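Side-chain contacts in LDL receptor adaptor protein (PDB 3SO6), which serves as a clathrin-associated adaptor that recognises the NPXY internalization motif of the LDL receptor and is required for its efficient endocytosis in polarized cells such as hepatocytes: residues 4-9 with 116-121; 23-28 with 74-79; 31-36 with 81-86. One frame throughout, in Å; residues are numbered along the deposited sequence.

Contact 1: residues 4-9 with 116-121; sequences MVFSLK and TLTVAQ
T118, on the long C-terminal helix, lowers its short side chain onto M4 and F6 of strand 4-16. Its CB meets the far end of the phenylalanine ring, T118 CB lying 4.0 Å from F6 CZ. From there the two branches part. The methyl CG2 goes to the methionine, 3.8 Å from M4 CG and as close to M4 CB, and the two side chains cross at about a right angle. The hydroxyl stays with the ring: T118 OG1 lies 3.6 Å from F6 CZ, at the ring edge and near its plane, so the oxygen meets a C-H rim and no pi face. Because OG1 stands beside the backbone N (chi1 -59°), it also reaches back one helical turn and hydrogen-bonds the carbonyl oxygen of A114, which satisfies it within the helix. Replacing F6 with an alanine would probably open a gap at the end of the threonine side chain, with CB and OG1 deprived of their aromatic neighbour. M4 and F6 pair through their backbones with V50 and L48 of strand 44-51, while V50 also touches T118 and V119; the helix thus rests on two adjoining strands of the PTB-domain sheet.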
loop_
_atom_site.group_PDB
_atom_site.type_symbol
_atom_site.label_atom_id
_atom_site.label_comp_id
_atom_site.label_asym_id
_atom_site.label_seq_id
_atom_site.Cartn_x
_atom_site.Cartn_y
_atom_site.Cartn_z
ATOM N N MET A 4 -2.113 -12.793 -2.659
ATOM C CA MET A 4 -2.626 -12.934 -1.314
ATOM C C MET A 4 -3.660 -11.860 -1.060
ATOM O O MET A 4 -3.486 -10.709 -1.417
ATOM C CB MET A 4 -1.464 -12.737 -0.365
ATOM C CG MET A 4 -0.294 -13.679 -0.643
ATOM S SD MET A 4 -0.712 -15.411 -0.457
ATOM C CE MET A 4 -1.387 -15.378 1.194
ATOM N N VAL A 5 -4.724 -12.252 -0.375
ATOM C CA VAL A 5 -5.916 -11.414 -0.177
ATOM C C VAL A 5 -6.040 -11.005 1.293
ATOM O O VAL A 5 -5.886 -11.856 2.179
ATOM C CB VAL A 5 -7.216 -12.228 -0.536
ATOM C CG1 VAL A 5 -8.467 -11.347 -0.394
ATOM C CG2 VAL A 5 -7.139 -12.835 -1.880
ATOM N N PHE A 6 -6.296 -9.721 1.546
ATOM C CA PHE A 6 -6.553 -9.204 2.877
ATOM C C PHE A 6 -7.804 -8.377 2.855
ATOM O O PHE A 6 -8.015 -7.573 1.939
ATOM C CB PHE A 6 -5.377 -8.304 3.281
ATOM C CG PHE A 6 -4.074 -9.039 3.350
ATOM C CD1 PHE A 6 -3.728 -9.840 4.440
ATOM C CD2 PHE A 6 -3.205 -8.969 2.252
ATOM C CE1 PHE A 6 -2.498 -10.542 4.443
ATOM C CE2 PHE A 6 -2.031 -9.605 2.238
ATOM C CZ PHE A 6 -1.677 -10.425 3.293
ATOM N N SER A 7 -8.617 -8.535 3.894
ATOM C CA SER A 7 -9.899 -7.812 3.956
ATOM C C SER A 7 -9.740 -6.754 5.052
ATOM O O SER A 7 -9.778 -7.107 6.222
ATOM C CB SER A 7 -11.049 -8.791 4.369
ATOM O OG SER A 7 -11.118 -9.911 3.524
ATOM N N LEU A 8 -9.535 -5.497 4.671
ATOM C CA LEU A 8 -9.136 -4.424 5.564
ATOM C C LEU A 8 -10.205 -3.279 5.512
ATOM O O LEU A 8 -11.253 -3.394 4.855
ATOM C CB LEU A 8 -7.770 -3.864 5.091
ATOM C CG LEU A 8 -6.640 -4.915 4.926
ATOM C CD1 LEU A 8 -5.393 -4.154 4.596
ATOM C CD2 LEU A 8 -6.413 -5.728 6.136
ATOM N N LYS A 9 -9.970 -2.238 6.295
ATOM C CA LYS A 9 -10.803 -1.046 6.257
ATOM C C LYS A 9 -9.945 0.095 5.738
ATOM O O LYS A 9 -8.785 0.213 6.123
ATOM C CB LYS A 9 -11.329 -0.727 7.637
ATOM C CG LYS A 9 -12.380 -1.712 8.066
ATOM C CD LYS A 9 -12.808 -1.439 9.499
ATOM C CE LYS A 9 -13.609 -2.585 10.175
ATOM N NZ LYS A 9 -14.230 -2.142 11.451
ATOM N N THR A 116 2.423 -5.966 5.264
ATOM C CA THR A 116 3.678 -5.307 4.866
ATOM C C THR A 116 4.671 -6.323 4.324
ATOM O O THR A 116 5.354 -6.081 3.323
ATOM C CB THR A 116 4.196 -4.428 6.003
ATOM O OG1 THR A 116 3.109 -3.679 6.572
ATOM C CG2 THR A 116 5.302 -3.623 5.514
ATOM N N LEU A 117 4.797 -7.469 5.023
ATOM C CA LEU A 117 5.747 -8.501 4.614
ATOM C C LEU A 117 5.331 -9.102 3.256
ATOM O O LEU A 117 6.191 -9.520 2.476
ATOM C CB LEU A 117 5.815 -9.576 5.674
ATOM C CG LEU A 117 6.578 -9.083 6.932
ATOM C CD1 LEU A 117 6.342 -10.078 8.038
ATOM C CD2 LEU A 117 8.016 -8.852 6.723
ATOM N N THR A 118 4.032 -9.207 3.013
ATOM C CA THR A 118 3.534 -9.755 1.740
ATOM C C THR A 118 3.867 -8.754 0.618
ATOM O O THR A 118 4.290 -9.167 -0.471
ATOM C CB THR A 118 2.050 -10.004 1.824
ATOM O OG1 THR A 118 1.827 -10.913 2.888
ATOM C CG2 THR A 118 1.530 -10.594 0.558
ATOM N N VAL A 119 3.630 -7.472 0.843
ATOM C CA VAL A 119 4.000 -6.443 -0.141
ATOM C C VAL A 119 5.489 -6.442 -0.405
ATOM O O VAL A 119 5.912 -6.341 -1.544
ATOM C CB VAL A 119 3.415 -5.089 0.225
ATOM C CG1 VAL A 119 3.855 -4.023 -0.751
ATOM C CG2 VAL A 119 1.874 -5.145 0.323
ATOM N N ALA A 120 6.309 -6.636 0.631
ATOM C CA ALA A 120 7.765 -6.735 0.429
ATOM C C ALA A 120 8.102 -7.882 -0.494
ATOM O O ALA A 120 9.023 -7.751 -1.323
ATOM C CB ALA A 120 8.455 -6.979 1.783
ATOM N N GLN A 121 7.434 -9.028 -0.313
ATOM C CA GLN A 121 7.656 -10.121 -1.234
ATOM C C GLN A 121 7.291 -9.755 -2.658
ATOM O O GLN A 121 8.028 -10.103 -3.602
ATOM C CB GLN A 121 6.939 -11.392 -0.798
ATOM C CG GLN A 121 7.274 -12.603 -1.703
ATOM C CD GLN A 121 6.305 -13.835 -1.532
ATOM O OE1 GLN A 121 5.440 -13.860 -0.657
ATOM N NE2 GLN A 121 6.475 -14.869 -2.413
#

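Contact 2: residues 23-28 with 74-79; sequences ELSAAA and ISYCTA
S25 of helix 22-38 packs against Y76 and T78 of strand 74-79, the sheet edge to which a PTB domain adds its peptide ligand. Residues 76-79 form an antiparallel ladder with the bound peptide, which extends the sheet, so the serine touches the same strand that holds the ligand. The contact turns on the two heavy atoms of one small side chain. S25 CB meets the methyl of the threonine, 3.8 Å from T78 CG2. S25 OG comes up to the tyrosine at its edge, near the ring plane, 3.6 Å from Y76 CE2; since the tyrosine was modelled in two conformers, this touch is less certain than the other. The serine hydroxyl lies between its backbone N and carbonyl carbon (chi1 62°), which leaves it close to the helix backbone, where it makes a weak hydrogen bond with E22 O. With OG1 anti to N (chi1 -180°), the threonine turns its CG2 to S25 CB and leaves OG1 for a water that bridges the two hydroxyls, S25 OG and T78 OG1 lying 4.1 Å apart. It lies 2.8 Å from S25 OG and donates to T78 OG1 over an equal 2.8 Å. T78 OG1 also hydrogen-bonds a polar side chain of the peptide. On the opposite face of the strand, turned away from helix 22-38, C77 packs on T116 and V119 of helix 109-131. A chain of polar contacts thus runs from the buried serine through water and threonine to the ligand, and the arrangement is consistent with a second-shell role for the serine, steadying through the water a hydroxyl that grips the peptide.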
loop_
_atom_site.group_PDB
_atom_site.type_symbol
_atom_site.label_atom_id
_atom_site.label_comp_id
_atom_site.label_asym_id
_atom_site.label_seq_id
_atom_site.Cartn_x
_atom_site.Cartn_y
_atom_site.Cartn_z
ATOM N N GLU A 23 9.938 8.693 7.815
ATOM C CA GLU A 23 9.527 10.001 8.329
ATOM C C GLU A 23 8.268 10.500 7.609
ATOM O O GLU A 23 7.374 11.171 8.198
ATOM C CB GLU A 23 10.676 11.007 8.259
ATOM C CG GLU A 23 10.996 11.630 6.913
ATOM C CD GLU A 23 11.622 10.736 5.845
ATOM O OE1 GLU A 23 11.746 9.503 5.984
ATOM O OE2 GLU A 23 12.015 11.270 4.801
ATOM N N LEU A 24 8.184 10.153 6.343
ATOM C CA LEU A 24 7.085 10.549 5.499
ATOM C C LEU A 24 5.863 9.748 5.845
ATOM O O LEU A 24 4.754 10.306 5.975
ATOM C CB LEU A 24 7.420 10.295 3.970
ATOM C CG LEU A 24 8.491 11.177 3.394
ATOM C CD1 LEU A 24 9.455 10.441 2.438
ATOM C CD2 LEU A 24 7.873 12.409 2.774
ATOM N N SER A 25 6.031 8.422 5.902
ATOM C CA SER A 25 4.871 7.575 6.138
ATOM C C SER A 25 4.307 7.787 7.532
ATOM O O SER A 25 3.090 7.724 7.697
ATOM C CB SER A 25 5.179 6.102 5.869
ATOM O OG SER A 25 6.164 5.584 6.712
ATOM N N ALA A 26 5.185 7.948 8.523
ATOM C CA ALA A 26 4.684 8.143 9.885
ATOM C C ALA A 26 3.796 9.368 9.935
ATOM O O ALA A 26 2.739 9.346 10.553
ATOM C CB ALA A 26 5.816 8.247 10.894
ATOM N N ALA A 27 4.242 10.489 9.328
ATOM C CA ALA A 27 3.439 11.715 9.394
ATOM C C ALA A 27 2.182 11.584 8.601
ATOM O O ALA A 27 1.115 12.077 8.992
ATOM C CB ALA A 27 4.262 12.915 8.946
ATOM N N ALA A 28 2.232 10.858 7.481
ATOM C CA ALA A 28 1.059 10.701 6.611
ATOM C C ALA A 28 0.004 9.891 7.386
ATOM O O ALA A 28 -1.172 10.216 7.325
ATOM C CB ALA A 28 1.389 9.982 5.325
ATOM N N ILE A 74 4.511 1.865 -6.894
ATOM C CA ILE A 74 4.493 1.818 -5.423
ATOM C C ILE A 74 5.938 1.989 -5.001
ATOM O O ILE A 74 6.816 1.236 -5.485
ATOM C CB ILE A 74 3.917 0.477 -4.919
ATOM C CG1 ILE A 74 2.486 0.240 -5.436
ATOM C CG2 ILE A 74 4.068 0.432 -3.414
ATOM C CD1 ILE A 74 1.971 -1.192 -5.149
ATOM N N SER A 75 6.221 2.999 -4.177
ATOM C CA SER A 75 7.593 3.235 -3.756
ATOM C C SER A 75 7.932 2.626 -2.458
ATOM O O SER A 75 9.113 2.343 -2.209
ATOM C CB SER A 75 7.863 4.747 -3.684
ATOM O OG SER A 75 6.831 5.351 -2.951
ATOM N N TYR A 76 6.947 2.414 -1.574
ATOM C CA TYR A 76 7.268 2.176 -0.140
ATOM C C TYR A 76 6.047 1.548 0.517
ATOM O O TYR A 76 4.909 1.898 0.150
ATOM C CB TYR A 76 7.581 3.561 0.487
ATOM C CG TYR A 76 8.251 3.519 1.869
ATOM C CD1 TYR A 76 9.582 3.183 2.034
ATOM C CD2 TYR A 76 7.515 3.866 3.037
ATOM C CE1 TYR A 76 10.164 3.190 3.287
ATOM C CE2 TYR A 76 8.097 3.826 4.285
ATOM C CZ TYR A 76 9.410 3.491 4.413
ATOM O OH TYR A 76 9.963 3.443 5.670
ATOM N N CYS A 77 6.255 0.718 1.536
ATOM C CA CYS A 77 5.170 0.305 2.349
ATOM C C CYS A 77 5.601 0.182 3.804
ATOM O O CYS A 77 6.788 0.080 4.085
ATOM C CB CYS A 77 4.503 -0.981 1.869
ATOM S SG CYS A 77 5.513 -2.457 2.034
ATOM N N THR A 78 4.605 0.172 4.686
ATOM C CA THR A 78 4.871 0.234 6.129
ATOM C C THR A 78 3.793 -0.434 6.978
ATOM O O THR A 78 2.619 -0.281 6.668
ATOM C CB THR A 78 5.043 1.727 6.561
ATOM O OG1 THR A 78 5.307 1.817 7.948
ATOM C CG2 THR A 78 3.765 2.585 6.295
ATOM N N ALA A 79 4.224 -1.104 8.046
ATOM C CA ALA A 79 3.383 -1.357 9.164
ATOM C C ALA A 79 3.773 -0.231 10.154
ATOM O O ALA A 79 4.921 -0.215 10.656
ATOM C CB ALA A 79 3.648 -2.723 9.727
HETATM O O HOH W 1 5.112 4.444 8.986
#

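Contact 3: residues 31-36 with 81-86; sequences RIVATA and KMHDKV
V33 of helix 22-38 spreads its two methyls over H83 and V86, the first and last residues of a type I beta turn at the end of the loop between strands 74-79 and 86-92 of the PTB fold. CG1 takes the imidazole. It makes a CH-pi contact over the face, 4.2 Å from V33 CG1 to the centroid of the H83 ring and 26° off the ring normal, with H83 CE1 its nearest atom at 3.9 Å. CG2 takes the other valine, V33 CG2 lying 4.1 Å from V86 CG2, and also skirts the rim of the same ring, 4.2 Å from H83 CG. With CG1 anti to the backbone N (chi1 167°), CG1 is turned to the imidazole and CG2 to V86, and one residue covers both ends of the turn. The interaction is dispersive: aliphatic carbons lie against a flat aromatic surface and against a methyl of the second valine. M82 CG lies near the rim of the opposite ring face, though M82 was modelled in two conformers. Farther out, V29, one turn earlier on the helix, touches both H83 and V86, so a valine pair forms the helix side of the contact. V86 is buried and continues inward onto L11 and A103, on two strands of the sheet, whereas the histidine is only partly buried. The turn itself is fixed through its backbone. D80 takes part twice, its OD2 accepting a hydrogen bond from H83 N and its backbone pairing with that of V86. The turn is closed by V86 N, which donates to H83 O at 2.9 Å.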
loop_
_atom_site.group_PDB
_atom_site.type_symbol
_atom_site.label_atom_id
_atom_site.label_comp_id
_atom_site.label_asym_id
_atom_site.label_seq_id
_atom_site.Cartn_x
_atom_site.Cartn_y
_atom_site.Cartn_z
ATOM N N ARG A 31 -1.817 11.868 9.936
ATOM C CA ARG A 31 -2.808 12.750 9.383
ATOM C C ARG A 31 -4.034 11.977 8.969
ATOM O O ARG A 31 -5.183 12.436 9.233
ATOM C CB ARG A 31 -2.250 13.397 8.064
ATOM C CG ARG A 31 -1.237 14.499 8.178
ATOM C CD ARG A 31 -1.058 15.303 6.899
ATOM N NE ARG A 31 -0.389 14.575 5.805
ATOM C CZ ARG A 31 0.942 14.356 5.702
ATOM N NH1 ARG A 31 1.764 14.610 6.701
ATOM N NH2 ARG A 31 1.458 13.813 4.613
ATOM N N ILE A 32 -3.831 10.847 8.257
ATOM C CA ILE A 32 -4.974 10.117 7.738
ATOM C C ILE A 32 -5.785 9.573 8.920
ATOM O O ILE A 32 -7.014 9.611 8.872
ATOM C CB ILE A 32 -4.434 8.933 6.860
ATOM C CG1 ILE A 32 -3.767 9.450 5.577
ATOM C CG2 ILE A 32 -5.567 7.977 6.539
ATOM C CD1 ILE A 32 -2.930 8.357 4.888
ATOM N N VAL A 33 -5.142 9.009 9.910
ATOM C CA VAL A 33 -5.890 8.469 11.069
ATOM C C VAL A 33 -6.699 9.576 11.780
ATOM O O VAL A 33 -7.844 9.371 12.124
ATOM C CB VAL A 33 -4.917 7.761 12.081
ATOM C CG1 VAL A 33 -5.584 7.509 13.350
ATOM C CG2 VAL A 33 -4.377 6.469 11.473
ATOM N N ALA A 34 -6.107 10.758 11.976
ATOM C CA ALA A 34 -6.816 11.836 12.703
ATOM C C ALA A 34 -8.046 12.244 11.848
ATOM O O ALA A 34 -9.135 12.458 12.410
ATOM C CB ALA A 34 -5.849 12.991 12.984
ATOM N N THR A 35 -7.874 12.345 10.534
ATOM C CA THR A 35 -9.050 12.717 9.648
ATOM C C THR A 35 -10.133 11.670 9.715
ATOM O O THR A 35 -11.303 11.992 9.851
ATOM C CB THR A 35 -8.567 12.959 8.179
ATOM O OG1 THR A 35 -7.597 14.027 8.269
ATOM C CG2 THR A 35 -9.720 13.264 7.250
ATOM N N ALA A 36 -9.757 10.385 9.760
ATOM C CA ALA A 36 -10.772 9.336 9.760
ATOM C C ALA A 36 -11.502 9.366 11.093
ATOM O O ALA A 36 -12.742 9.187 11.138
ATOM C CB ALA A 36 -10.077 7.989 9.563
ATOM N N LYS A 81 4.687 2.439 13.074
ATOM C CA LYS A 81 5.121 2.251 14.478
ATOM C C LYS A 81 4.103 2.761 15.476
ATOM O O LYS A 81 3.712 2.037 16.400
ATOM C CB LYS A 81 6.423 3.014 14.702
ATOM C CG LYS A 81 7.022 2.818 16.106
ATOM C CD LYS A 81 8.299 3.667 16.256
ATOM C CE LYS A 81 8.777 3.633 17.705
ATOM N NZ LYS A 81 9.933 4.604 17.883
ATOM N N MET A 82 3.697 4.029 15.363
ATOM C CA MET A 82 2.785 4.602 16.348
ATOM C C MET A 82 1.410 3.943 16.247
ATOM O O MET A 82 0.821 3.531 17.260
ATOM C CB MET A 82 2.663 6.112 16.118
ATOM C CG MET A 82 1.547 6.754 16.914
ATOM S SD MET A 82 1.787 8.497 17.183
ATOM C CE MET A 82 3.094 8.351 18.371
ATOM N N HIS A 83 0.858 3.898 15.044
ATOM C CA HIS A 83 -0.533 3.414 14.837
ATOM C C HIS A 83 -0.358 1.997 14.323
ATOM O O HIS A 83 -0.362 1.746 13.100
ATOM C CB HIS A 83 -1.253 4.316 13.841
ATOM C CG HIS A 83 -1.461 5.693 14.365
ATOM N ND1 HIS A 83 -2.439 5.986 15.317
ATOM C CD2 HIS A 83 -0.827 6.869 14.100
ATOM C CE1 HIS A 83 -2.384 7.282 15.613
ATOM N NE2 HIS A 83 -1.378 7.820 14.938
ATOM N N ASP A 84 -0.061 1.079 15.244
ATOM C CA ASP A 84 0.487 -0.230 14.854
ATOM C C ASP A 84 -0.512 -1.197 14.244
ATOM O O ASP A 84 -0.093 -2.269 13.750
ATOM C CB ASP A 84 1.312 -0.834 15.966
ATOM C CG ASP A 84 0.474 -1.313 17.159
ATOM O OD1 ASP A 84 -0.777 -1.237 17.155
ATOM O OD2 ASP A 84 1.088 -1.825 18.093
ATOM N N LYS A 85 -1.802 -0.816 14.168
ATOM C CA LYS A 85 -2.748 -1.645 13.368
ATOM C C LYS A 85 -2.816 -1.152 11.941
ATOM O O LYS A 85 -3.634 -1.684 11.151
ATOM C CB LYS A 85 -4.152 -1.642 13.973
ATOM C CG LYS A 85 -4.149 -2.254 15.368
ATOM C CD LYS A 85 -5.510 -1.999 16.082
ATOM C CE LYS A 85 -5.490 -2.311 17.570
ATOM N NZ LYS A 85 -6.880 -2.055 18.107
ATOM N N VAL A 86 -1.987 -0.168 11.559
ATOM C CA VAL A 86 -2.144 0.435 10.181
ATOM C C VAL A 86 -1.056 -0.064 9.243
ATOM O O VAL A 86 0.121 -0.040 9.609
ATOM C CB VAL A 86 -2.124 1.987 10.268
ATOM C CG1 VAL A 86 -2.146 2.631 8.886
ATOM C CG2 VAL A 86 -3.301 2.475 11.173
#

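In the fold
All three contacts lie in one PTB domain, but they differ in depth. Contact 1 is a surface contact beneath the C-terminal helix; contacts 2 and 3 are largely buried and share helix 22-38, their centres about 11 Å apart. Contacts 1 and 2 touch where T116 and V119 meet strand 74-79 near C77, so that strand has a helix on each of its two faces. Contacts 1 and 3, with about 6 Å between nearest atoms, do not touch. Their chemistry follows their place: a threonine against a methionine and an aromatic edge at the surface, water-linked hydroxyls beside the ligand, and valine methyls on an imidazole face and on another valine at the turn farther along the helix.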